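Local coordinates for transcriptional regulator, TetR family (Vibrio parahaemolyticus, PDB 3HE0), which probably binds regulatory DNA as a TetR-family transcription factor, its amino-terminal helix-turn-helix domain joined by a long helix to an all-helical carboxy-terminal domain, at residues R50-S53 / H57-E60; A19-I24 / L64-R69; K68-A73 / S101-I106. All blocks are in the same frame, centred on the assembly; numbering follows the deposited sequence.

Contact 1: residues R50-S53 / H57-E60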
ATOM      1  N   ARG A  50      10.987  -2.461  32.319  1.00 15.92           N
ATOM      2  CA  ARG A  50      11.538  -3.769  32.615  1.00 17.00           C
ATOM      3  C   ARG A  50      11.557  -4.677  31.401  1.00 16.49           C
ATOM      4  O   ARG A  50      12.128  -5.782  31.459  1.00 16.14           O
ATOM      5  CB  ARG A  50      10.749  -4.427  33.719  1.00 17.51           C
ATOM      6  CG  ARG A  50      10.746  -3.577  34.994  1.00 20.44           C
ATOM      7  CD  ARG A  50      10.678  -4.420  36.207  1.00 25.97           C
ATOM      8  NE  ARG A  50       9.328  -4.861  36.393  1.00 29.25           N
ATOM      9  CZ  ARG A  50       8.423  -4.176  37.067  1.00 33.49           C
ATOM     10  NH1 ARG A  50       8.751  -3.007  37.617  1.00 34.48           N
ATOM     11  NH2 ARG A  50       7.190  -4.661  37.172  1.00 35.19           N
ATOM     12  N   TYR A  51      10.939  -4.199  30.329  1.00 15.73           N
ATOM     13  CA  TYR A  51      10.810  -4.954  29.081  1.00 17.01           C
ATOM     14  C   TYR A  51      11.384  -4.220  27.892  1.00 17.74           C
ATOM     15  O   TYR A  51      11.894  -4.875  27.029  1.00 18.52           O
ATOM     16  CB  TYR A  51       9.349  -5.323  28.765  1.00 16.05           C
ATOM     17  CG  TYR A  51       8.774  -6.257  29.753  1.00 15.99           C
ATOM     18  CD1 TYR A  51       8.941  -7.631  29.633  1.00 17.53           C
ATOM     19  CD2 TYR A  51       8.088  -5.772  30.852  1.00 16.90           C
ATOM     20  CE1 TYR A  51       8.403  -8.496  30.608  1.00 15.92           C
ATOM     21  CE2 TYR A  51       7.595  -6.600  31.807  1.00 16.36           C
ATOM     22  CZ  TYR A  51       7.748  -7.958  31.693  1.00 16.47           C
ATOM     23  OH  TYR A  51       7.198  -8.743  32.692  1.00 17.90           O
ATOM     24  N   PHE A  52      11.290  -2.892  27.836  1.00 18.14           N
ATOM     25  CA  PHE A  52      11.779  -2.127  26.683  1.00 18.53           C
ATOM     26  C   PHE A  52      12.664  -1.014  27.179  1.00 19.90           C
ATOM     27  O   PHE A  52      12.308  -0.363  28.149  1.00 21.28           O
ATOM     28  CB  PHE A  52      10.585  -1.552  25.913  1.00 18.79           C
ATOM     29  CG  PHE A  52       9.613  -2.591  25.505  1.00 16.82           C
ATOM     30  CD1 PHE A  52       9.868  -3.390  24.388  1.00 17.20           C
ATOM     31  CD2 PHE A  52       8.503  -2.849  26.270  1.00 17.19           C
ATOM     32  CE1 PHE A  52       8.985  -4.408  24.009  1.00 16.68           C
ATOM     33  CE2 PHE A  52       7.620  -3.868  25.910  1.00 18.05           C
ATOM     34  CZ  PHE A  52       7.857  -4.633  24.753  1.00 17.80           C
ATOM     35  N   SER A  53      13.826  -0.794  26.570  1.00 20.90           N
ATOM     36  CA  SER A  53      14.730   0.235  27.079  1.00 22.33           C
ATOM     37  C   SER A  53      14.185   1.640  26.878  1.00 22.84           C
ATOM     38  O   SER A  53      14.362   2.475  27.729  1.00 23.75           O
ATOM     39  CB  SER A  53      16.120   0.120  26.466  1.00 22.70           C
ATOM     40  OG  SER A  53      16.050  -0.212  25.103  1.00 24.88           O
ATOM     41  N   HIS A  57      12.994   1.453  21.043  1.00 23.16           N
ATOM     42  CA  HIS A  57      13.092  -0.019  21.063  1.00 23.44           C
ATOM     43  C   HIS A  57      11.743  -0.680  21.071  1.00 23.06           C
ATOM     44  O   HIS A  57      11.523  -1.650  20.361  1.00 22.93           O
ATOM     45  CB  HIS A  57      13.961  -0.507  22.226  1.00 23.77           C
ATOM     46  CG  HIS A  57      15.411  -0.334  21.966  1.00 21.86           C
ATOM     47  ND1 HIS A  57      16.079   0.841  22.244  1.00 23.30           N
ATOM     48  CD2 HIS A  57      16.313  -1.162  21.398  1.00 21.09           C
ATOM     49  CE1 HIS A  57      17.347   0.709  21.899  1.00 22.12           C
ATOM     50  NE2 HIS A  57      17.509  -0.487  21.360  1.00 21.69           N
ATOM     51  N   LEU A  58      10.825  -0.117  21.833  1.00 23.95           N
ATOM     52  CA  LEU A  58       9.430  -0.585  21.800  1.00 25.23           C
ATOM     53  C   LEU A  58       8.872  -0.557  20.376  1.00 25.15           C
ATOM     54  O   LEU A  58       8.283  -1.520  19.939  1.00 24.68           O
ATOM     55  CB  LEU A  58       8.547   0.244  22.722  1.00 24.67           C
ATOM     56  CG  LEU A  58       7.051  -0.038  22.719  1.00 27.87           C
ATOM     57  CD1 LEU A  58       6.733  -1.477  23.149  1.00 26.00           C
ATOM     58  CD2 LEU A  58       6.428   0.989  23.669  1.00 29.76           C
ATOM     59  N   LEU A  59       9.079   0.538  19.650  1.00 26.52           N
ATOM     60  CA  LEU A  59       8.541   0.638  18.271  1.00 27.14           C
ATOM     61  C   LEU A  59       9.076  -0.476  17.372  1.00 27.02           C
ATOM     62  O   LEU A  59       8.320  -1.089  16.610  1.00 27.64           O
ATOM     63  CB  LEU A  59       8.783   2.048  17.658  1.00 27.38           C
ATOM     64  CG  LEU A  59       8.088   3.184  18.456  1.00 29.54           C
ATOM     65  CD1 LEU A  59       8.259   4.597  17.898  1.00 29.83           C
ATOM     66  CD2 LEU A  59       6.604   2.900  18.620  1.00 31.98           C
ATOM     67  N   GLU A  60      10.360  -0.777  17.484  1.00 27.12           N
ATOM     68  CA  GLU A  60      10.954  -1.831  16.662  1.00 27.57           C
ATOM     69  C   GLU A  60      10.338  -3.179  16.963  1.00 26.96           C
ATOM     70  O   GLU A  60      10.149  -4.007  16.059  1.00 26.32           O
ATOM     71  CB  GLU A  60      12.473  -1.894  16.877  1.00 28.05           C
ATOM     72  CG  GLU A  60      13.183  -2.920  15.996  1.00 31.88           C
ATOM     73  CD  GLU A  60      12.988  -2.668  14.463  1.00 38.79           C
ATOM     74  OE1 GLU A  60      12.764  -1.497  14.017  1.00 39.33           O
ATOM     75  OE2 GLU A  60      13.040  -3.674  13.706  1.00 43.77           O
TER
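In the TetR-type DNA-binding domain, the loop that leaves the predicted helix-turn-helix motif turns straight into helix 55-74, and Phe52 meets Leu58 across this turn. Methyl CD1 of Leu58 sits almost exactly above the middle of the Phe52 ring, 3.5 Å from the ring centroid and only 4° off the ring normal. This is a CH-pi contact over the face, with the methyl nearly equidistant from all six carbons; the nearest, Phe52 CZ, is 3.7 Å from Leu58 CD1. The two side chains meet at a slant, Leu58 turning its CG opposite to its own backbone N (chi1 175°) and thereby carrying CD1 over the aromatic face. Phe52 CD1 also lies 3.8 Å from Leu58 CA, bringing the ring against the helix backbone. Both residues are buried: Phe52 also packs on Ile16 and Leu17 of helix 13-27, while Leu58 reaches Leu32, Met34 and Leu37. The pair thus joins the end of the recognition region to the small hydrophobic core of the three-helix domain and to the first turns of the connecting helix. Asp54 OD1 accepts from the backbone N of His57, near the beginning of the helix. Toward the surface Ser53 lies against His57: Ser53 OG stands above one face of the imidazole, displaced toward the rim on the ND1 side, 2.9 Å over the ring plane and 3.0 Å from His57 ND1.

Contact 2: residues A19-I24 / L64-R69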
ATOM      1  N   ALA A  19      -1.307  -3.490  23.798  1.00 23.81           N
ATOM      2  CA  ALA A  19      -1.743  -2.096  24.054  1.00 23.14           C
ATOM      3  C   ALA A  19      -1.077  -1.147  23.065  1.00 23.04           C
ATOM      4  O   ALA A  19      -1.735  -0.288  22.467  1.00 22.07           O
ATOM      5  CB  ALA A  19      -1.423  -1.672  25.478  1.00 21.48           C
ATOM      6  N   ALA A  20       0.230  -1.338  22.873  1.00 23.13           N
ATOM      7  CA  ALA A  20       1.019  -0.465  22.016  1.00 23.42           C
ATOM      8  C   ALA A  20       0.481  -0.503  20.613  1.00 23.58           C
ATOM      9  O   ALA A  20       0.263   0.530  19.999  1.00 22.79           O
ATOM     10  CB  ALA A  20       2.480  -0.897  22.002  1.00 23.09           C
ATOM     11  N   GLU A  21       0.317  -1.712  20.100  1.00 24.61           N
ATOM     12  CA  GLU A  21      -0.223  -1.913  18.744  1.00 25.96           C
ATOM     13  C   GLU A  21      -1.601  -1.297  18.570  1.00 25.91           C
ATOM     14  O   GLU A  21      -1.869  -0.674  17.549  1.00 26.33           O
ATOM     15  CB  GLU A  21      -0.218  -3.408  18.375  1.00 25.76           C
ATOM     16  CG  GLU A  21       1.188  -3.847  18.095  1.00 27.06           C
ATOM     17  CD  GLU A  21       1.387  -5.343  18.115  1.00 29.05           C
ATOM     18  OE1 GLU A  21       0.386  -6.079  18.193  1.00 30.46           O
ATOM     19  OE2 GLU A  21       2.555  -5.771  18.052  1.00 27.15           O
ATOM     20  N   GLN A  22      -2.457  -1.427  19.579  1.00 26.21           N
ATOM     21  CA  GLN A  22      -3.780  -0.790  19.525  1.00 26.14           C
ATOM     22  C   GLN A  22      -3.655   0.734  19.384  1.00 26.90           C
ATOM     23  O   GLN A  22      -4.327   1.346  18.531  1.00 26.40           O
ATOM     24  CB  GLN A  22      -4.630  -1.166  20.749  1.00 25.32           C
ATOM     25  CG  GLN A  22      -6.022  -0.588  20.712  1.00 24.82           C
ATOM     26  CD  GLN A  22      -6.847  -1.112  19.562  1.00 25.29           C
ATOM     27  OE1 GLN A  22      -6.734  -2.285  19.174  1.00 25.01           O
ATOM     28  NE2 GLN A  22      -7.670  -0.246  18.990  1.00 23.21           N
ATOM     29  N   LEU A  23      -2.795   1.334  20.206  1.00 28.11           N
ATOM     30  CA  LEU A  23      -2.591   2.789  20.191  1.00 29.39           C
ATOM     31  C   LEU A  23      -1.978   3.255  18.862  1.00 30.59           C
ATOM     32  O   LEU A  23      -2.383   4.288  18.312  1.00 30.53           O
ATOM     33  CB  LEU A  23      -1.719   3.243  21.377  1.00 29.20           C
ATOM     34  CG  LEU A  23      -2.339   3.249  22.786  1.00 29.90           C
ATOM     35  CD1 LEU A  23      -1.386   3.842  23.836  1.00 28.43           C
ATOM     36  CD2 LEU A  23      -3.673   3.985  22.848  1.00 27.57           C
ATOM     37  N   ILE A  24      -1.023   2.481  18.344  1.00 31.62           N
ATOM     38  CA  ILE A  24      -0.402   2.790  17.057  1.00 32.91           C
ATOM     39  C   ILE A  24      -1.412   2.617  15.914  1.00 34.49           C
ATOM     40  O   ILE A  24      -1.507   3.476  15.028  1.00 34.57           O
ATOM     41  CB  ILE A  24       0.850   1.922  16.814  1.00 33.03           C
ATOM     42  CG1 ILE A  24       1.955   2.313  17.802  1.00 33.20           C
ATOM     43  CG2 ILE A  24       1.365   2.065  15.371  1.00 32.89           C
ATOM     44  CD1 ILE A  24       3.015   1.257  17.962  1.00 33.06           C
ATOM     45  N   LEU A  64       8.222  -5.757  14.504  1.00 28.10           N
ATOM     46  CA  LEU A  64       8.578  -7.169  14.317  1.00 28.26           C
ATOM     47  C   LEU A  64       7.420  -8.038  14.711  1.00 28.52           C
ATOM     48  O   LEU A  64       7.176  -9.077  14.069  1.00 29.56           O
ATOM     49  CB  LEU A  64       9.830  -7.578  15.107  1.00 28.29           C
ATOM     50  CG  LEU A  64      11.122  -6.915  14.604  1.00 29.54           C
ATOM     51  CD1 LEU A  64      12.333  -7.230  15.490  1.00 27.25           C
ATOM     52  CD2 LEU A  64      11.365  -7.266  13.115  1.00 27.63           C
ATOM     53  N   ASN A  65       6.702  -7.627  15.763  1.00 27.62           N
ATOM     54  CA  ASN A  65       5.594  -8.424  16.244  1.00 27.53           C
ATOM     55  C   ASN A  65       4.415  -8.405  15.224  1.00 27.23           C
ATOM     56  O   ASN A  65       3.788  -9.461  14.962  1.00 25.55           O
ATOM     57  CB  ASN A  65       5.126  -7.940  17.642  1.00 27.59           C
ATOM     58  CG  ASN A  65       3.898  -8.698  18.143  1.00 26.26           C
ATOM     59  OD1 ASN A  65       3.972  -9.885  18.420  1.00 30.67           O
ATOM     60  ND2 ASN A  65       2.784  -8.017  18.272  1.00 24.65           N
ATOM     61  N   VAL A  66       4.134  -7.220  14.666  1.00 26.93           N
ATOM     62  CA  VAL A  66       3.106  -7.095  13.605  1.00 28.28           C
ATOM     63  C   VAL A  66       3.451  -7.961  12.352  1.00 28.97           C
ATOM     64  O   VAL A  66       2.645  -8.751  11.867  1.00 30.21           O
ATOM     65  CB  VAL A  66       2.902  -5.629  13.216  1.00 28.48           C
ATOM     66  CG1 VAL A  66       2.165  -5.530  11.853  1.00 28.18           C
ATOM     67  CG2 VAL A  66       2.136  -4.889  14.337  1.00 26.34           C
ATOM     68  N   ALA A  67       4.681  -7.875  11.903  1.00 29.48           N
ATOM     69  CA  ALA A  67       5.164  -8.742  10.814  1.00 30.67           C
ATOM     70  C   ALA A  67       4.963 -10.240  11.146  1.00 31.16           C
ATOM     71  O   ALA A  67       4.561 -11.048  10.294  1.00 30.92           O
ATOM     72  CB  ALA A  67       6.635  -8.443  10.503  1.00 29.64           C
ATOM     73  N   LYS A  68       5.195 -10.617  12.390  1.00 31.56           N
ATOM     74  CA  LYS A  68       5.087 -12.039  12.729  1.00 31.42           C
ATOM     75  C   LYS A  68       3.634 -12.486  12.665  1.00 31.11           C
ATOM     76  O   LYS A  68       3.311 -13.588  12.216  1.00 30.58           O
ATOM     77  CB  LYS A  68       5.694 -12.309  14.110  1.00 31.97           C
ATOM     78  CG  LYS A  68       5.585 -13.790  14.611  1.00 34.86           C
ATOM     79  CD  LYS A  68       5.931 -14.844  13.497  1.00 40.76           C
ATOM     80  CE  LYS A  68       6.880 -15.968  13.988  1.00 43.55           C
ATOM     81  NZ  LYS A  68       6.414 -16.622  15.278  1.00 45.70           N
ATOM     82  N   ARG A  69       2.740 -11.626  13.116  1.00 31.25           N
ATOM     83  CA  ARG A  69       1.336 -11.964  13.125  1.00 31.17           C
ATOM     84  C   ARG A  69       0.778 -12.034  11.698  1.00 30.97           C
ATOM     85  O   ARG A  69       0.049 -12.963  11.354  1.00 30.19           O
ATOM     86  CB  ARG A  69       0.577 -10.939  13.965  1.00 31.89           C
ATOM     87  CG  ARG A  69       0.959 -10.984  15.467  1.00 34.11           C
ATOM     88  CD  ARG A  69      -0.238 -10.852  16.301  1.00 38.13           C
ATOM     89  NE  ARG A  69      -0.588  -9.461  16.515  1.00 41.38           N
ATOM     90  CZ  ARG A  69      -1.820  -8.958  16.481  1.00 43.47           C
ATOM     91  NH1 ARG A  69      -1.976  -7.669  16.734  1.00 44.31           N
ATOM     92  NH2 ARG A  69      -2.886  -9.699  16.165  1.00 45.43           N
TER
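Glu21 stretches from helix 13-27 across to helix 55-74, laying its carboxylate against Asn65, Val66 and Arg69, three residues of one helix face. With CG opposite the carbonyl carbon and the chain extended beyond it, the acid bridges two helix segments whose axes pass 11.5 Å apart and cross at -90°. Arg69 NH1 donates to Glu21 OE1 over 3.2 Å in a salt bridge, with an N-H...O angle of 158°. The oxygen lies near the guanidinium plane, at the edge of that group. Arg69 approaches it from the anti side of the carboxylate and 31° out of the carboxylate plane. Bends at chi2 and chi3 steer the arginine head to the acid. The Asn65 amide is nearly coplanar with the carboxylate, although the two side chains run at about a right angle. Asn65 ND2 lies beside the carboxylate, but its modelled approach to Glu21 OE2 is too short to be trusted, so the detail of that pairing is doubtful. The Asn65 side chain is also about 3 Å from a bound sulfate, probably a crystallisation component. Beneath the polar cluster, Val66 CG2 lies 3.8 Å from Glu21 OE2 and 4.0 Å from Glu21 CG, so it packs against both the carboxylate and the end of the stem. Ile106 of helix 102-107 packs on both Glu21 and Val66, so buried Glu21 lies where three helices meet. The arrangement belongs to the domain interface of the TetR fold, where the first helix of the DNA-binding domain abuts the long connecting helix at about a right angle.

Contact 3: residues K68-A73 / S101-I106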
ATOM      1  N   LYS A  68       5.195 -10.617  12.390  1.00 31.56           N
ATOM      2  CA  LYS A  68       5.087 -12.039  12.729  1.00 31.42           C
ATOM      3  C   LYS A  68       3.634 -12.486  12.665  1.00 31.11           C
ATOM      4  O   LYS A  68       3.311 -13.588  12.216  1.00 30.58           O
ATOM      5  CB  LYS A  68       5.694 -12.309  14.110  1.00 31.97           C
ATOM      6  CG  LYS A  68       5.585 -13.790  14.611  1.00 34.86           C
ATOM      7  CD  LYS A  68       5.931 -14.844  13.497  1.00 40.76           C
ATOM      8  CE  LYS A  68       6.880 -15.968  13.988  1.00 43.55           C
ATOM      9  NZ  LYS A  68       6.414 -16.622  15.278  1.00 45.70           N
ATOM     10  N   ARG A  69       2.740 -11.626  13.116  1.00 31.25           N
ATOM     11  CA  ARG A  69       1.336 -11.964  13.125  1.00 31.17           C
ATOM     12  C   ARG A  69       0.778 -12.034  11.698  1.00 30.97           C
ATOM     13  O   ARG A  69       0.049 -12.963  11.354  1.00 30.19           O
ATOM     14  CB  ARG A  69       0.577 -10.939  13.965  1.00 31.89           C
ATOM     15  CG  ARG A  69       0.959 -10.984  15.467  1.00 34.11           C
ATOM     16  CD  ARG A  69      -0.238 -10.852  16.301  1.00 38.13           C
ATOM     17  NE  ARG A  69      -0.588  -9.461  16.515  1.00 41.38           N
ATOM     18  CZ  ARG A  69      -1.820  -8.958  16.481  1.00 43.47           C
ATOM     19  NH1 ARG A  69      -1.976  -7.669  16.734  1.00 44.31           N
ATOM     20  NH2 ARG A  69      -2.886  -9.699  16.165  1.00 45.43           N
ATOM     21  N   ILE A  70       1.161 -11.059  10.876  1.00 31.19           N
ATOM     22  CA  ILE A  70       0.768 -11.051   9.475  1.00 31.29           C
ATOM     23  C   ILE A  70       1.236 -12.368   8.834  1.00 31.72           C
ATOM     24  O   ILE A  70       0.412 -13.096   8.259  1.00 31.64           O
ATOM     25  CB  ILE A  70       1.281  -9.807   8.757  1.00 31.13           C
ATOM     26  CG1 ILE A  70       0.529  -8.592   9.291  1.00 28.50           C
ATOM     27  CG2 ILE A  70       1.060  -9.920   7.225  1.00 31.44           C
ATOM     28  CD1 ILE A  70       1.163  -7.257   8.904  1.00 29.20           C
ATOM     29  N   ALA A  71       2.498 -12.734   9.046  1.00 32.09           N
ATOM     30  CA  ALA A  71       3.046 -13.969   8.452  1.00 32.73           C
ATOM     31  C   ALA A  71       2.257 -15.205   8.841  1.00 33.49           C
ATOM     32  O   ALA A  71       1.951 -16.051   7.979  1.00 33.62           O
ATOM     33  CB  ALA A  71       4.528 -14.143   8.778  1.00 32.34           C
ATOM     34  N   SER A  72       1.885 -15.327  10.118  1.00 34.10           N
ATOM     35  CA  SER A  72       1.050 -16.453  10.496  1.00 34.61           C
ATOM     36  C   SER A  72      -0.395 -16.309  10.001  1.00 34.33           C
ATOM     37  O   SER A  72      -1.027 -17.317   9.688  1.00 34.59           O
ATOM     38  CB  SER A  72       1.101 -16.754  12.002  1.00 35.14           C
ATOM     39  OG  SER A  72       1.398 -15.586  12.728  1.00 38.29           O
ATOM     40  N   ALA A  73      -0.941 -15.098   9.926  1.00 33.74           N
ATOM     41  CA  ALA A  73      -2.271 -14.969   9.358  1.00 33.29           C
ATOM     42  C   ALA A  73      -2.230 -15.396   7.834  1.00 33.38           C
ATOM     43  O   ALA A  73      -2.995 -16.252   7.368  1.00 32.38           O
ATOM     44  CB  ALA A  73      -2.764 -13.566   9.534  1.00 33.30           C
ATOM     45  N   SER A 101      -8.087  -4.813   9.355  1.00 32.05           N
ATOM     46  CA  SER A 101      -7.558  -5.230  10.646  1.00 32.23           C
ATOM     47  C   SER A 101      -6.560  -4.202  11.187  1.00 32.87           C
ATOM     48  O   SER A 101      -6.052  -3.354  10.437  1.00 32.94           O
ATOM     49  CB  SER A 101      -6.829  -6.574  10.506  1.00 32.39           C
ATOM     50  OG  SER A 101      -5.551  -6.416   9.875  1.00 32.16           O
ATOM     51  N   ASN A 102      -6.267  -4.308  12.490  1.00 32.71           N
ATOM     52  CA  ASN A 102      -5.153  -3.579  13.097  1.00 33.07           C
ATOM     53  C   ASN A 102      -3.797  -3.855  12.420  1.00 33.29           C
ATOM     54  O   ASN A 102      -2.982  -2.948  12.305  1.00 33.45           O
ATOM     55  CB  ASN A 102      -5.005  -3.940  14.592  1.00 33.26           C
ATOM     56  CG  ASN A 102      -5.947  -3.157  15.499  1.00 33.70           C
ATOM     57  OD1 ASN A 102      -7.014  -2.697  15.076  1.00 34.94           O
ATOM     58  ND2 ASN A 102      -5.550  -3.001  16.756  1.00 34.97           N
ATOM     59  N   LEU A 103      -3.543  -5.116  12.043  1.00 33.47           N
ATOM     60  CA  LEU A 103      -2.267  -5.506  11.453  1.00 33.93           C
ATOM     61  C   LEU A 103      -2.039  -4.677  10.192  1.00 34.39           C
ATOM     62  O   LEU A 103      -0.997  -4.046  10.010  1.00 33.96           O
ATOM     63  CB  LEU A 103      -2.240  -7.008  11.131  1.00 33.57           C
ATOM     64  CG  LEU A 103      -2.230  -7.941  12.345  1.00 33.01           C
ATOM     65  CD1 LEU A 103      -2.203  -9.396  11.902  1.00 31.02           C
ATOM     66  CD2 LEU A 103      -1.062  -7.637  13.289  1.00 31.55           C
ATOM     67  N   ASN A 104      -3.044  -4.650   9.334  1.00 35.60           N
ATOM     68  CA  ASN A 104      -2.959  -3.817   8.147  1.00 36.26           C
ATOM     69  C   ASN A 104      -2.777  -2.354   8.518  1.00 36.99           C
ATOM     70  O   ASN A 104      -1.924  -1.657   7.940  1.00 36.90           O
ATOM     71  CB  ASN A 104      -4.210  -3.977   7.288  1.00 36.04           C
ATOM     72  CG  ASN A 104      -4.120  -5.143   6.353  1.00 36.37           C
ATOM     73  OD1 ASN A 104      -3.411  -6.119   6.618  1.00 38.41           O
ATOM     74  ND2 ASN A 104      -4.829  -5.057   5.244  1.00 33.11           N
ATOM     75  N   ALA A 105      -3.576  -1.900   9.482  1.00 37.33           N
ATOM     76  CA  ALA A 105      -3.558  -0.498   9.879  1.00 38.35           C
ATOM     77  C   ALA A 105      -2.126  -0.050  10.288  1.00 38.88           C
ATOM     78  O   ALA A 105      -1.608   0.984   9.832  1.00 38.73           O
ATOM     79  CB  ALA A 105      -4.568  -0.268  11.015  1.00 37.78           C
ATOM     80  N   ILE A 106      -1.481  -0.876  11.103  1.00 39.74           N
ATOM     81  CA  ILE A 106      -0.178  -0.555  11.665  1.00 40.46           C
ATOM     82  C   ILE A 106       0.924  -0.596  10.617  1.00 41.56           C
ATOM     83  O   ILE A 106       1.781   0.299  10.559  1.00 41.42           O
ATOM     84  CB  ILE A 106       0.179  -1.533  12.803  1.00 40.23           C
ATOM     85  CG1 ILE A 106      -0.775  -1.328  13.979  1.00 40.02           C
ATOM     86  CG2 ILE A 106       1.620  -1.326  13.273  1.00 39.66           C
ATOM     87  CD1 ILE A 106      -0.886  -2.552  14.866  1.00 40.32           C
TER
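One face of the Arg69 guanidinium is covered by methyl CD2 of Leu103, which stands 3.5 Å above its plane over the centre, while Glu21 lies at the edge. The contact over the face is apolar: the leucine methyl CD2 of Leu103 lies 3.5 Å from Arg69 CZ, and the two side chains cross at about a right angle. The same methyl is 3.7 Å from Arg69 CB, so the bent arginine wraps around it, meeting it with both the root and the head of the side chain. Leu103 is the buried centre of this contact and points from helix 102-107 toward helix 55-74. Its chi1 (-69°) aims the branch at that helix, where CD1 and CD2 both reach Arg69 CB. On its other flank Ile70 runs antiparallel alongside it, with Ile70 CG1 3.7 Å from Leu103 CB and Ile70 CD1 4.0 Å from the carbonyl Leu103 O. A glycerol, probably a crystallisation additive, lies about 4 Å from the Ile70 side chain. Each helix segment has a polar detail of its own. Ser101 is the N-cap of helix 102-107: its OG takes the hydrogen bond from Asn104 N at 3.1 Å, nearly straight at 178°. In helix 55-74, Lys68 O accepts from Ser72 N and Ser72 OG, which come from opposite faces of its carbonyl plane. Leu103 also touches Val66, one turn before Ile70 on helix 55-74. This is leucine-centred helix-helix packing, linking the connecting helix of the TetR fold to a short helix of the carboxy-terminal domain.

Overall arrangement
All three contacts lie along helix 55-74, which runs out of the DNA-binding domain toward the centre of the chain. Contact 1, at its start, is 21 Å from that centre; contact 2 follows at 11 Å and contact 3 at 5 Å. Contact 1 falls within the chain span that contact 2 brings together; contact 3 takes over from contact 2 at Lys68 and Arg69. Contacts 1 and 2, centres 12 Å apart, touch through Leu59 CD2 and Ile24 CD1 (4.0 Å); contacts 2 and 3, centres 8 Å apart, through a probable Asn102 ND2 to Gln22 OE1 hydrogen bond. This continuous packing could couple the two domains, as in other TetR-family regulators.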